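Local coordinates for protein leucyl-tRNA synthetase (Giardia intestinalis, PDB 3PZ6) that probably charges tRNA(Leu) with leucine using ATP, this chain being the CP1 editing domain, which probably deacylates mischarged tRNA, at residues A[89-94]-A[226-231]. The protein carries 2 engineered substitutions. Sequence-based numbering, arbitrary orientation.
Sequences PETMVG and LPIIEI
Thr91, Val93 and Gly94 belong to the loop that follows strand 79-86 of the CP1 editing domain; its Arg-Pro-Glu-Thr run matches part of the threonine-rich motif seen in LeuRS editing pockets, and so probably belongs to the corresponding pocket here. Against it lie strand 229-230 and the chain leading into it. Ile228 does most of the touching and lays its two branches on different parts of the loop. Its CG1 sits between backbone N and carbonyl carbon (chi1 55°), and the extended branch beyond carries CD1 to 3.6 Å from Thr91 CA. The other branch, CG2, lies 3.6 Å from Gly94 CA and 3.7 Å from Val93 CG1, Ile228 and Val93 lying side by side and pointing opposite ways. On one flank, Ile229 CD1 meets the methyl CG2 of Thr91 at 4.1 Å. On the other, Leu226 CD2 packs 3.7 Å from Val93 O, and a water bridges Gly94 O to Leu226 N. The polar ends of Thr91 and Glu90 are held by Arg88: Thr91 OG1 hydrogen-bonds to Arg88 O, and Glu90 OE2 pairs with Arg88 NH2 in a salt bridge. Since no direct hydrogen bond spans the segments, this mostly buried interface relies on apolar contact, with one water as the polar link between backbones.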
loop_
_atom_site.group_PDB
_atom_site.type_symbol
_atom_site.label_atom_id
_atom_site.label_comp_id
_atom_site.label_asym_id
_atom_site.label_seq_id
_atom_site.Cartn_x
_atom_site.Cartn_y
_atom_site.Cartn_z
ATOM N N PRO A 89 -4.930 1.245 10.954
ATOM C CA PRO A 89 -3.498 0.964 11.076
ATOM C C PRO A 89 -3.177 -0.424 11.646
ATOM O O PRO A 89 -2.054 -0.906 11.478
ATOM C CB PRO A 89 -3.010 2.056 12.036
ATOM C CG PRO A 89 -4.203 2.394 12.851
ATOM C CD PRO A 89 -5.361 2.290 11.903
ATOM N N GLU A 90 -4.143 -1.053 12.312
ATOM C CA GLU A 90 -3.943 -2.389 12.881
ATOM C C GLU A 90 -3.893 -3.492 11.810
ATOM O O GLU A 90 -3.338 -4.571 12.044
ATOM C CB GLU A 90 -5.011 -2.700 13.950
ATOM C CG GLU A 90 -6.398 -3.077 13.411
ATOM C CD GLU A 90 -7.233 -1.890 12.921
ATOM O OE1 GLU A 90 -6.751 -0.728 12.943
ATOM O OE2 GLU A 90 -8.391 -2.134 12.509
ATOM N N THR A 91 -4.463 -3.210 10.638
ATOM C CA THR A 91 -4.477 -4.158 9.531
ATOM C C THR A 91 -3.195 -4.101 8.690
ATOM O O THR A 91 -3.034 -4.884 7.745
ATOM C CB THR A 91 -5.700 -3.947 8.593
ATOM O OG1 THR A 91 -5.671 -2.622 8.064
ATOM C CG2 THR A 91 -7.023 -4.174 9.316
ATOM N N MET A 92 -2.285 -3.190 9.047
ATOM C CA MET A 92 -1.083 -2.925 8.247
ATOM C C MET A 92 -0.102 -4.094 8.104
ATOM O O MET A 92 0.680 -4.143 7.154
ATOM C CB MET A 92 -0.366 -1.657 8.723
ATOM C CG MET A 92 -1.030 -0.343 8.279
ATOM S SD MET A 92 -1.449 -0.270 6.511
ATOM C CE MET A 92 -3.204 -0.618 6.570
ATOM N N VAL A 93 -0.149 -5.037 9.031
ATOM C CA VAL A 93 0.696 -6.222 8.950
ATOM C C VAL A 93 0.164 -7.259 7.938
ATOM O O VAL A 93 0.834 -8.248 7.645
ATOM C CB VAL A 93 0.930 -6.839 10.364
ATOM C CG1 VAL A 93 -0.395 -7.153 11.049
ATOM C CG2 VAL A 93 1.832 -8.077 10.300
ATOM N N GLY A 94 -1.030 -7.016 7.398
ATOM C CA GLY A 94 -1.672 -7.944 6.461
ATOM C C GLY A 94 -1.641 -7.530 5.000
ATOM O O GLY A 94 -2.280 -8.169 4.157
ATOM N N LEU A 226 -3.304 -12.727 4.767
ATOM C CA LEU A 226 -2.710 -13.149 6.028
ATOM C C LEU A 226 -3.719 -13.193 7.177
ATOM O O LEU A 226 -4.549 -12.291 7.290
ATOM C CB LEU A 226 -1.556 -12.208 6.386
ATOM C CG LEU A 226 -0.118 -12.540 5.960
ATOM C CD1 LEU A 226 -0.001 -13.593 4.861
ATOM C CD2 LEU A 226 0.614 -11.262 5.578
ATOM N N PRO A 227 -3.641 -14.231 8.040
ATOM C CA PRO A 227 -4.485 -14.374 9.235
ATOM C C PRO A 227 -4.110 -13.395 10.359
ATOM O O PRO A 227 -3.604 -13.810 11.412
ATOM C CB PRO A 227 -4.200 -15.809 9.676
ATOM C CG PRO A 227 -2.832 -16.079 9.184
ATOM C CD PRO A 227 -2.762 -15.400 7.862
ATOM N N ILE A 228 -4.358 -12.107 10.140
ATOM C CA ILE A 228 -3.892 -11.074 11.072
ATOM C C ILE A 228 -4.852 -10.876 12.243
ATOM O O ILE A 228 -4.432 -10.589 13.363
ATOM C CB ILE A 228 -3.593 -9.715 10.368
ATOM C CG1 ILE A 228 -4.806 -9.211 9.583
ATOM C CG2 ILE A 228 -2.414 -9.860 9.431
ATOM C CD1 ILE A 228 -4.809 -7.711 9.356
ATOM N N ILE A 229 -6.136 -11.054 11.980
ATOM C CA ILE A 229 -7.160 -10.817 12.976
ATOM C C ILE A 229 -8.120 -11.998 13.028
ATOM O O ILE A 229 -8.610 -12.451 11.989
ATOM C CB ILE A 229 -7.928 -9.493 12.682
ATOM C CG1 ILE A 229 -6.991 -8.290 12.874
ATOM C CG2 ILE A 229 -9.165 -9.365 13.577
ATOM C CD1 ILE A 229 -7.490 -6.980 12.291
ATOM N N GLU A 230 -8.359 -12.503 14.235
ATOM C CA GLU A 230 -9.374 -13.514 14.457
ATOM C C GLU A 230 -10.641 -12.879 15.005
ATOM O O GLU A 230 -10.639 -12.248 16.063
ATOM C CB GLU A 230 -8.883 -14.602 15.420
ATOM C CG GLU A 230 -9.949 -15.666 15.715
ATOM C CD GLU A 230 -9.512 -16.712 16.723
ATOM O OE1 GLU A 230 -8.326 -16.725 17.129
ATOM O OE2 GLU A 230 -10.365 -17.541 17.114
ATOM N N ILE A 231 -11.725 -13.055 14.268
ATOM C CA ILE A 231 -13.037 -12.688 14.758
ATOM C C ILE A 231 -13.744 -13.951 15.257
ATOM O O ILE A 231 -14.067 -14.837 14.460
ATOM C CB ILE A 231 -13.862 -11.971 13.679
ATOM C CG1 ILE A 231 -13.115 -10.722 13.194
ATOM C CG2 ILE A 231 -15.231 -11.605 14.225
ATOM C CD1 ILE A 231 -13.630 -10.135 11.890
HETATM O O HOH W 1 -4.026 -9.975 4.393
#